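RNA-dependent RNA polymerase (Toscana virus, PDB 6QW0) probably cleaves capped host RNAs through its manganese-binding N-terminal endonuclease domain, supplying primers for viral transcription by cap snatching. Local coordinates at residues A[17-29]-A[173-187]. Residues are numbered along the deposited sequence; the frame is centred on the assembly and turned at random.
Sequences TIHPLRRYESSIY and NGVVSNLDLSDEEVN. With SO4 (sulfate ion), chain E; SO4 (sulfate ion), chain F.
Tyr-24 lies with its ring against Leu-181 and Val-186 and its hydroxyl at the backbone of Leu-179 and Leu-181. Its CG lies anti to its own carbonyl carbon (chi1 -64°), which carries the ring across to Leu-181, whose CB sits over one face, offset toward the rim, in a CH-pi contact. Val-186 CG2 packs against Tyr-24 CB at 3.6 Å. At the far end Tyr-24 OH donates to Leu-179 O (2.6 Å), in the carbonyl plane and on a lone pair, and accepts from Leu-181 N (3.0 Å), so two bonds fix the loop to the phenol. The guanidinium of Arg-22 lies with one face over this hydroxyl. Bent at chi3 (46°), the arginine chain turns NH1 to Asp-180 OD1 (3.0 Å), a salt bridge that meets the carboxylate from above its plane; a water joins Arg-22 NH2, Asp-180 OD1 and Leu-181 O. Just past strand 22-25, the amide of Asn-187 grips Ser-27 twice: OD1 takes the backbone N at 2.8 Å, and ND2 gives a bond to OG, in the amide plane of Asn-187, at 3.0 Å. At the other end, Asn-178 ND2 reaches His-19 O (2.9 Å) and also Leu-165 O, while its OD1 accepts from Ile-167 N. Strands 22-25 and 174-177 run antiparallel, with Arg-22/Ser-177 and Tyr-24/Val-175 as hydrogen-bonded pairs. Strand 174-177 in turn pairs with strand 163-171 in the mixed sheet of this PD-(D/E)XK-type endonuclease. Leu-21, Arg-23 and Val-176 touch helix 136-157, whereas on the face bearing Tyr-24 the first turn of helix 183-203 (Val-186) and the loop before it pack against the ring.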
ATOM      1  N   THR A  17      16.027   6.436  -5.536  1.00 16.96           N
ATOM      2  CA  THR A  17      15.162   7.229  -6.419  1.00 17.58           C
ATOM      3  C   THR A  17      13.829   7.458  -5.725  1.00 17.55           C
ATOM      4  O   THR A  17      13.208   6.509  -5.232  1.00 17.95           O
ATOM      5  CB  THR A  17      14.946   6.522  -7.754  1.00 17.70           C
ATOM      6  OG1 THR A  17      16.198   6.322  -8.416  1.00 19.85           O
ATOM      7  CG2 THR A  17      14.014   7.323  -8.677  1.00 20.24           C
ATOM      8  N   ILE A  18      13.395   8.721  -5.663  1.00 17.45           N
ATOM      9  CA  ILE A  18      12.040   9.038  -5.201  1.00 17.66           C
ATOM     10  C   ILE A  18      11.352   9.834  -6.302  1.00 17.60           C
ATOM     11  O   ILE A  18      11.757  10.965  -6.598  1.00 18.82           O
ATOM     12  CB  ILE A  18      12.032   9.805  -3.870  1.00 16.82           C
ATOM     13  CG1 ILE A  18      12.970   9.145  -2.852  1.00 19.85           C
ATOM     14  CG2 ILE A  18      10.588   9.835  -3.308  1.00 21.31           C
ATOM     15  CD1 ILE A  18      13.060   9.896  -1.535  1.00 23.59           C
ATOM     16  N   HIS A  19      10.322   9.241  -6.918  1.00 18.03           N
ATOM     17  CA  HIS A  19       9.539   9.966  -7.909  1.00 20.00           C
ATOM     18  C   HIS A  19       8.615  10.947  -7.189  1.00 18.13           C
ATOM     19  O   HIS A  19       8.261  10.730  -6.031  1.00 19.04           O
ATOM     20  CB  HIS A  19       8.720   8.998  -8.772  1.00 21.89           C
ATOM     21  CG  HIS A  19       9.557   8.149  -9.676  1.00 19.67           C
ATOM     22  ND1 HIS A  19       9.823   8.488 -10.985  1.00 21.12           N
ATOM     23  CD2 HIS A  19      10.206   6.982  -9.449  1.00 22.14           C
ATOM     24  CE1 HIS A  19      10.600   7.567 -11.528  1.00 21.60           C
ATOM     25  NE2 HIS A  19      10.842   6.639 -10.617  1.00 23.22           N
ATOM     26  N   PRO A  20       8.256  12.060  -7.836  1.00 19.70           N
ATOM     27  CA  PRO A  20       7.469  13.099  -7.143  1.00 17.80           C
ATOM     28  C   PRO A  20       6.052  12.635  -6.839  1.00 20.37           C
ATOM     29  O   PRO A  20       5.428  11.930  -7.632  1.00 19.90           O
ATOM     30  CB  PRO A  20       7.468  14.275  -8.135  1.00 21.18           C
ATOM     31  CG  PRO A  20       7.798  13.651  -9.468  1.00 29.73           C
ATOM     32  CD  PRO A  20       8.683  12.466  -9.182  1.00 19.95           C
ATOM     33  N   LEU A  21       5.552  13.036  -5.669  1.00 22.07           N
ATOM     34  CA  LEU A  21       4.169  12.759  -5.300  1.00 23.45           C
ATOM     35  C   LEU A  21       3.215  13.554  -6.177  1.00 23.20           C
ATOM     36  O   LEU A  21       3.450  14.728  -6.477  1.00 24.10           O
ATOM     37  CB  LEU A  21       3.924  13.100  -3.832  1.00 21.39           C
ATOM     38  CG  LEU A  21       4.659  12.253  -2.785  1.00 24.10           C
ATOM     39  CD1 LEU A  21       4.572  12.938  -1.440  1.00 25.65           C
ATOM     40  CD2 LEU A  21       4.136  10.798  -2.706  1.00 23.22           C
ATOM     41  N   ARG A  22       2.137  12.895  -6.591  1.00 20.68           N
ATOM     42  CA  ARG A  22       1.081  13.490  -7.395  1.00 22.04           C
ATOM     43  C   ARG A  22      -0.246  13.365  -6.662  1.00 21.83           C
ATOM     44  O   ARG A  22      -0.484  12.403  -5.919  1.00 21.58           O
ATOM     45  CB  ARG A  22       0.979  12.803  -8.763  1.00 23.53           C
ATOM     46  CG  ARG A  22       2.268  12.917  -9.604  1.00 31.37           C
ATOM     47  CD  ARG A  22       2.246  11.989 -10.816  1.00 34.37           C
ATOM     48  NE  ARG A  22       0.966  12.066 -11.512  1.00 35.72           N
ATOM     49  CZ  ARG A  22       0.637  11.338 -12.575  1.00 38.99           C
ATOM     50  NH1 ARG A  22       1.500  10.470 -13.088  1.00 34.58           N
ATOM     51  NH2 ARG A  22      -0.564  11.478 -13.122  1.00 35.89           N
ATOM     52  N   ARG A  23      -1.134  14.323  -6.916  1.00 22.93           N
ATOM     53  CA  ARG A  23      -2.487  14.265  -6.376  1.00 24.00           C
ATOM     54  C   ARG A  23      -3.440  13.724  -7.429  1.00 24.30           C
ATOM     55  O   ARG A  23      -3.423  14.163  -8.585  1.00 27.49           O
ATOM     56  CB  ARG A  23      -2.956  15.640  -5.897  1.00 24.80           C
ATOM     57  CG  ARG A  23      -2.035  16.274  -4.872  1.00 30.15           C
ATOM     58  CD  ARG A  23      -2.774  17.263  -3.988  1.00 35.96           C
ATOM     59  NE  ARG A  23      -1.941  17.680  -2.863  1.00 35.19           N
ATOM     60  CZ  ARG A  23      -2.375  18.419  -1.851  1.00 38.74           C
ATOM     61  NH1 ARG A  23      -3.642  18.831  -1.820  1.00 36.20           N
ATOM     62  NH2 ARG A  23      -1.543  18.747  -0.876  1.00 32.95           N
ATOM     63  N   TYR A  24      -4.267  12.766  -7.023  1.00 22.02           N
ATOM     64  CA  TYR A  24      -5.255  12.134  -7.880  1.00 22.79           C
ATOM     65  C   TYR A  24      -6.623  12.306  -7.245  1.00 23.46           C
ATOM     66  O   TYR A  24      -6.764  12.155  -6.032  1.00 23.92           O
ATOM     67  CB  TYR A  24      -4.998  10.639  -8.034  1.00 24.45           C
ATOM     68  CG  TYR A  24      -3.708  10.247  -8.709  1.00 24.08           C
ATOM     69  CD1 TYR A  24      -3.652  10.085 -10.077  1.00 22.13           C
ATOM     70  CD2 TYR A  24      -2.568   9.986  -7.965  1.00 23.56           C
ATOM     71  CE1 TYR A  24      -2.495   9.684 -10.708  1.00 23.88           C
ATOM     72  CE2 TYR A  24      -1.389   9.594  -8.594  1.00 23.47           C
ATOM     73  CZ  TYR A  24      -1.376   9.441  -9.965  1.00 24.29           C
ATOM     74  OH  TYR A  24      -0.241   9.036 -10.629  1.00 28.12           O
ATOM     75  N   GLU A  25      -7.626  12.628  -8.053  1.00 25.21           N
ATOM     76  CA  GLU A  25      -8.991  12.716  -7.553  1.00 25.10           C
ATOM     77  C   GLU A  25      -9.770  11.487  -7.990  1.00 24.64           C
ATOM     78  O   GLU A  25      -9.630  11.026  -9.126  1.00 26.78           O
ATOM     79  CB  GLU A  25      -9.680  13.986  -8.061  1.00 27.16           C
ATOM     80  CG  GLU A  25      -9.170  15.273  -7.411  1.00 33.17           C
ATOM     81  CD  GLU A  25      -7.802  15.697  -7.927  1.00 42.84           C
ATOM     82  OE1 GLU A  25      -6.928  16.041  -7.099  1.00 47.34           O
ATOM     83  OE2 GLU A  25      -7.597  15.686  -9.161  1.00 43.02           O
ATOM     84  N   SER A  26     -10.600  10.961  -7.088  1.00 27.30           N
ATOM     85  CA  SER A  26     -11.474   9.862  -7.468  1.00 24.85           C
ATOM     86  C   SER A  26     -12.583  10.360  -8.396  1.00 27.28           C
ATOM     87  O   SER A  26     -12.894  11.555  -8.463  1.00 31.00           O
ATOM     88  CB  SER A  26     -12.078   9.179  -6.238  1.00 28.36           C
ATOM     89  OG  SER A  26     -12.682  10.103  -5.352  1.00 31.48           O
ATOM     90  N   SER A  27     -13.165   9.420  -9.125  1.00 25.99           N
ATOM     91  CA  SER A  27     -14.246   9.693 -10.069  1.00 29.00           C
ATOM     92  C   SER A  27     -15.244   8.547 -10.000  1.00 27.60           C
ATOM     93  O   SER A  27     -15.648   7.967 -11.009  1.00 33.42           O
ATOM     94  CB  SER A  27     -13.697   9.892 -11.480  1.00 28.33           C
ATOM     95  OG  SER A  27     -13.058   8.711 -11.946  1.00 32.04           O
ATOM     96  N   ILE A  28     -15.632   8.199  -8.777  1.00 30.80           N
ATOM     97  CA  ILE A  28     -16.502   7.049  -8.571  1.00 32.71           C
ATOM     98  C   ILE A  28     -17.931   7.418  -8.928  1.00 40.64           C
ATOM     99  O   ILE A  28     -18.669   6.618  -9.522  1.00 45.36           O
ATOM    100  CB  ILE A  28     -16.386   6.550  -7.119  1.00 27.75           C
ATOM    101  CG1 ILE A  28     -14.995   5.970  -6.856  1.00 29.43           C
ATOM    102  CG2 ILE A  28     -17.449   5.514  -6.821  1.00 33.41           C
ATOM    103  CD1 ILE A  28     -14.697   5.801  -5.363  1.00 31.00           C
ATOM    104  N   TYR A  29     -18.336   8.637  -8.578  1.00 32.08           N
ATOM    105  CA  TYR A  29     -19.644   9.189  -8.937  1.00 45.95           C
ATOM    106  C   TYR A  29     -20.722   8.369  -8.238  1.00 40.15           C
ATOM    107  O   TYR A  29     -20.615   8.111  -7.030  1.00 42.88           O
ATOM    108  CB  TYR A  29     -19.771   9.355 -10.453  1.00 46.66           C
ATOM    109  CG  TYR A  29     -18.753  10.322 -11.005  1.00 43.38           C
ATOM    110  CD1 TYR A  29     -18.261  10.210 -12.299  1.00 47.37           C
ATOM    111  CD2 TYR A  29     -18.276  11.354 -10.212  1.00 48.40           C
ATOM    112  CE1 TYR A  29     -17.320  11.116 -12.788  1.00 46.44           C
ATOM    113  CE2 TYR A  29     -17.343  12.254 -10.684  1.00 50.07           C
ATOM    114  CZ  TYR A  29     -16.866  12.135 -11.976  1.00 49.22           C
ATOM    115  OH  TYR A  29     -15.930  13.036 -12.451  1.00 60.25           O
ATOM    116  N   ASN A 173     -11.593  11.271  -0.996  1.00 24.88           N
ATOM    117  CA  ASN A 173     -11.830  11.766  -2.347  1.00 27.73           C
ATOM    118  C   ASN A 173     -10.629  11.597  -3.273  1.00 24.42           C
ATOM    119  O   ASN A 173     -10.580  12.230  -4.322  1.00 26.41           O
ATOM    120  CB  ASN A 173     -12.248  13.237  -2.302  1.00 31.38           C
ATOM    121  CG  ASN A 173     -13.618  13.428  -1.685  1.00 31.11           C
ATOM    122  OD1 ASN A 173     -14.589  12.826  -2.124  1.00 35.39           O
ATOM    123  ND2 ASN A 173     -13.691  14.254  -0.653  1.00 37.35           N
ATOM    124  N   GLY A 174      -9.658  10.758  -2.932  1.00 23.99           N
ATOM    125  CA  GLY A 174      -8.569  10.595  -3.880  1.00 27.84           C
ATOM    126  C   GLY A 174      -7.368   9.919  -3.246  1.00 25.20           C
ATOM    127  O   GLY A 174      -7.467   9.309  -2.191  1.00 22.97           O
ATOM    128  N   VAL A 175      -6.231  10.067  -3.925  1.00 21.61           N
ATOM    129  CA  VAL A 175      -4.984   9.406  -3.568  1.00 20.32           C
ATOM    130  C   VAL A 175      -3.848  10.379  -3.813  1.00 22.09           C
ATOM    131  O   VAL A 175      -3.858  11.103  -4.811  1.00 23.93           O
ATOM    132  CB  VAL A 175      -4.792   8.126  -4.414  1.00 24.51           C
ATOM    133  CG1 VAL A 175      -3.370   7.631  -4.354  1.00 24.62           C
ATOM    134  CG2 VAL A 175      -5.768   7.035  -3.978  1.00 25.37           C
ATOM    135  N   VAL A 176      -2.875  10.409  -2.902  1.00 21.11           N
ATOM    136  CA  VAL A 176      -1.587  11.048  -3.150  1.00 19.95           C
ATOM    137  C   VAL A 176      -0.564   9.934  -3.306  1.00 21.91           C
ATOM    138  O   VAL A 176      -0.393   9.113  -2.398  1.00 21.91           O
ATOM    139  CB  VAL A 176      -1.196  12.008  -2.023  1.00 21.81           C
ATOM    140  CG1 VAL A 176       0.174  12.615  -2.306  1.00 25.83           C
ATOM    141  CG2 VAL A 176      -2.252  13.107  -1.901  1.00 22.97           C
ATOM    142  N   SER A 177       0.104   9.896  -4.460  1.00 21.34           N
ATOM    143  CA  SER A 177       1.029   8.797  -4.737  1.00 18.77           C
ATOM    144  C   SER A 177       2.064   9.260  -5.747  1.00 20.15           C
ATOM    145  O   SER A 177       1.783  10.109  -6.594  1.00 20.63           O
ATOM    146  CB  SER A 177       0.290   7.568  -5.293  1.00 21.51           C
ATOM    147  OG  SER A 177       1.190   6.476  -5.486  1.00 21.08           O
ATOM    148  N   ASN A 178       3.258   8.666  -5.684  1.00 20.80           N
ATOM    149  CA  ASN A 178       4.230   8.882  -6.747  1.00 20.71           C
ATOM    150  C   ASN A 178       4.267   7.724  -7.744  1.00 19.44           C
ATOM    151  O   ASN A 178       5.095   7.733  -8.662  1.00 21.96           O
ATOM    152  CB  ASN A 178       5.634   9.190  -6.173  1.00 18.88           C
ATOM    153  CG  ASN A 178       6.144   8.156  -5.188  1.00 20.89           C
ATOM    154  OD1 ASN A 178       5.422   7.266  -4.751  1.00 19.33           O
ATOM    155  ND2 ASN A 178       7.415   8.294  -4.814  1.00 18.60           N
ATOM    156  N   LEU A 179       3.357   6.761  -7.623  1.00 19.37           N
ATOM    157  CA  LEU A 179       3.103   5.874  -8.746  1.00 20.61           C
ATOM    158  C   LEU A 179       2.315   6.625  -9.819  1.00 21.79           C
ATOM    159  O   LEU A 179       1.700   7.665  -9.561  1.00 23.42           O
ATOM    160  CB  LEU A 179       2.335   4.627  -8.296  1.00 20.19           C
ATOM    161  CG  LEU A 179       3.092   3.662  -7.381  1.00 21.49           C
ATOM    162  CD1 LEU A 179       2.100   2.718  -6.683  1.00 23.29           C
ATOM    163  CD2 LEU A 179       4.127   2.872  -8.177  1.00 23.49           C
ATOM    164  N   ASP A 180       2.334   6.085 -11.036  1.00 21.66           N
ATOM    165  CA  ASP A 180       1.585   6.632 -12.170  1.00 25.09           C
ATOM    166  C   ASP A 180       0.303   5.811 -12.322  1.00 24.73           C
ATOM    167  O   ASP A 180       0.286   4.776 -12.981  1.00 27.69           O
ATOM    168  CB  ASP A 180       2.445   6.591 -13.428  1.00 27.40           C
ATOM    169  CG  ASP A 180       1.741   7.155 -14.647  1.00 35.66           C
ATOM    170  OD1 ASP A 180       0.766   7.924 -14.498  1.00 34.26           O
ATOM    171  OD2 ASP A 180       2.171   6.815 -15.768  1.00 39.83           O
ATOM    172  N   LEU A 181      -0.779   6.279 -11.703  1.00 24.01           N
ATOM    173  CA  LEU A 181      -1.992   5.477 -11.546  1.00 24.64           C
ATOM    174  C   LEU A 181      -3.060   5.890 -12.549  1.00 24.13           C
ATOM    175  O   LEU A 181      -3.211   7.074 -12.854  1.00 26.84           O
ATOM    176  CB  LEU A 181      -2.554   5.630 -10.132  1.00 23.32           C
ATOM    177  CG  LEU A 181      -1.635   5.229  -8.975  1.00 21.58           C
ATOM    178  CD1 LEU A 181      -2.238   5.646  -7.653  1.00 22.45           C
ATOM    179  CD2 LEU A 181      -1.345   3.727  -8.974  1.00 25.93           C
ATOM    180  N   SER A 182      -3.809   4.904 -13.042  1.00 25.01           N
ATOM    181  CA  SER A 182      -4.952   5.204 -13.888  1.00 25.85           C
ATOM    182  C   SER A 182      -6.139   5.648 -13.031  1.00 26.35           C
ATOM    183  O   SER A 182      -6.171   5.434 -11.813  1.00 27.91           O
ATOM    184  CB  SER A 182      -5.341   3.983 -14.715  1.00 28.59           C
ATOM    185  OG  SER A 182      -5.890   2.989 -13.881  1.00 27.93           O
ATOM    186  N   ASP A 183      -7.119   6.278 -13.687  1.00 28.46           N
ATOM    187  CA  ASP A 183      -8.356   6.649 -12.997  1.00 29.92           C
ATOM    188  C   ASP A 183      -8.994   5.440 -12.322  1.00 25.71           C
ATOM    189  O   ASP A 183      -9.464   5.526 -11.180  1.00 28.01           O
ATOM    190  CB  ASP A 183      -9.342   7.270 -13.988  1.00 27.98           C
ATOM    191  CG  ASP A 183      -8.938   8.661 -14.439  1.00 37.49           C
ATOM    192  OD1 ASP A 183      -7.856   9.143 -14.049  1.00 35.20           O
ATOM    193  OD2 ASP A 183      -9.712   9.281 -15.202  1.00 38.54           O
ATOM    194  N   GLU A 184      -9.009   4.297 -13.008  1.00 24.81           N
ATOM    195  CA  GLU A 184      -9.613   3.096 -12.440  1.00 27.70           C
ATOM    196  C   GLU A 184      -8.820   2.573 -11.248  1.00 26.84           C
ATOM    197  O   GLU A 184      -9.407   2.052 -10.294  1.00 25.63           O
ATOM    198  CB  GLU A 184      -9.740   2.023 -13.522  1.00 31.89           C
ATOM    199  CG  GLU A 184     -10.039   0.623 -13.017  1.00 41.52           C
ATOM    200  CD  GLU A 184     -10.092  -0.400 -14.141  1.00 59.02           C
ATOM    201  OE1 GLU A 184      -9.504  -0.143 -15.214  1.00 60.35           O
ATOM    202  OE2 GLU A 184     -10.733  -1.458 -13.955  1.00 62.79           O
ATOM    203  N   GLU A 185      -7.489   2.702 -11.275  1.00 25.73           N
ATOM    204  CA  GLU A 185      -6.696   2.252 -10.138  1.00 24.31           C
ATOM    205  C   GLU A 185      -6.905   3.155  -8.928  1.00 21.15           C
ATOM    206  O   GLU A 185      -6.979   2.669  -7.794  1.00 22.34           O
ATOM    207  CB  GLU A 185      -5.211   2.190 -10.527  1.00 25.10           C
ATOM    208  CG  GLU A 185      -4.883   1.026 -11.457  1.00 27.43           C
ATOM    209  CD  GLU A 185      -3.577   1.189 -12.223  1.00 28.12           C
ATOM    210  OE1 GLU A 185      -2.996   2.290 -12.222  1.00 28.22           O
ATOM    211  OE2 GLU A 185      -3.130   0.193 -12.829  1.00 35.10           O
ATOM    212  N   VAL A 186      -6.974   4.472  -9.151  1.00 21.80           N
ATOM    213  CA  VAL A 186      -7.294   5.410  -8.074  1.00 20.37           C
ATOM    214  C   VAL A 186      -8.661   5.087  -7.488  1.00 20.80           C
ATOM    215  O   VAL A 186      -8.834   5.017  -6.265  1.00 22.51           O
ATOM    216  CB  VAL A 186      -7.251   6.855  -8.600  1.00 25.06           C
ATOM    217  CG1 VAL A 186      -7.828   7.842  -7.572  1.00 23.78           C
ATOM    218  CG2 VAL A 186      -5.821   7.242  -9.005  1.00 22.28           C
ATOM    219  N   ASN A 187      -9.644   4.884  -8.365  1.00 22.56           N
ATOM    220  CA  ASN A 187     -11.006   4.598  -7.920  1.00 25.15           C
ATOM    221  C   ASN A 187     -11.092   3.309  -7.107  1.00 25.32           C
ATOM    222  O   ASN A 187     -11.890   3.221  -6.167  1.00 24.76           O
ATOM    223  CB  ASN A 187     -11.940   4.531  -9.128  1.00 24.39           C
ATOM    224  CG  ASN A 187     -12.274   5.900  -9.678  1.00 25.48           C
ATOM    225  OD1 ASN A 187     -11.977   6.927  -9.063  1.00 25.94           O
ATOM    226  ND2 ASN A 187     -12.911   5.923 -10.845  1.00 29.92           N
TER
HETATM  227  S   SO4 E 303     -16.124  10.974  -6.449  1.00 42.63           S
HETATM  228  O1  SO4 E 303     -17.002  10.762  -7.590  1.00 46.70           O
HETATM  229  O2  SO4 E 303     -16.886  10.873  -5.208  1.00 48.29           O
HETATM  230  O3  SO4 E 303     -15.513  12.300  -6.552  1.00 51.66           O
HETATM  231  O4  SO4 E 303     -15.092   9.948  -6.474  1.00 34.43           O
HETATM  232  S   SO4 F 304     -10.629  17.527  -0.649  1.00 61.27           S
HETATM  233  O1  SO4 F 304     -11.119  16.290  -0.044  1.00 61.75           O
HETATM  234  O2  SO4 F 304     -10.669  17.404  -2.103  1.00 58.63           O
HETATM  235  O3  SO4 F 304      -9.258  17.771  -0.218  1.00 53.84           O
HETATM  236  O4  SO4 F 304     -11.478  18.636  -0.216  1.00 65.41           O
HETATM  237  O   HOH W   1       5.520  10.283  -9.745  1.00 22.49           O
HETATM  238  O   HOH W   2      -1.621   8.695 -14.336  1.00 37.19           O
HETATM  239  O   HOH W   3      -7.304   9.914 -11.089  1.00 31.08           O
HETATM  240  O   HOH W   4     -10.197   8.598 -11.022  1.00 34.00           O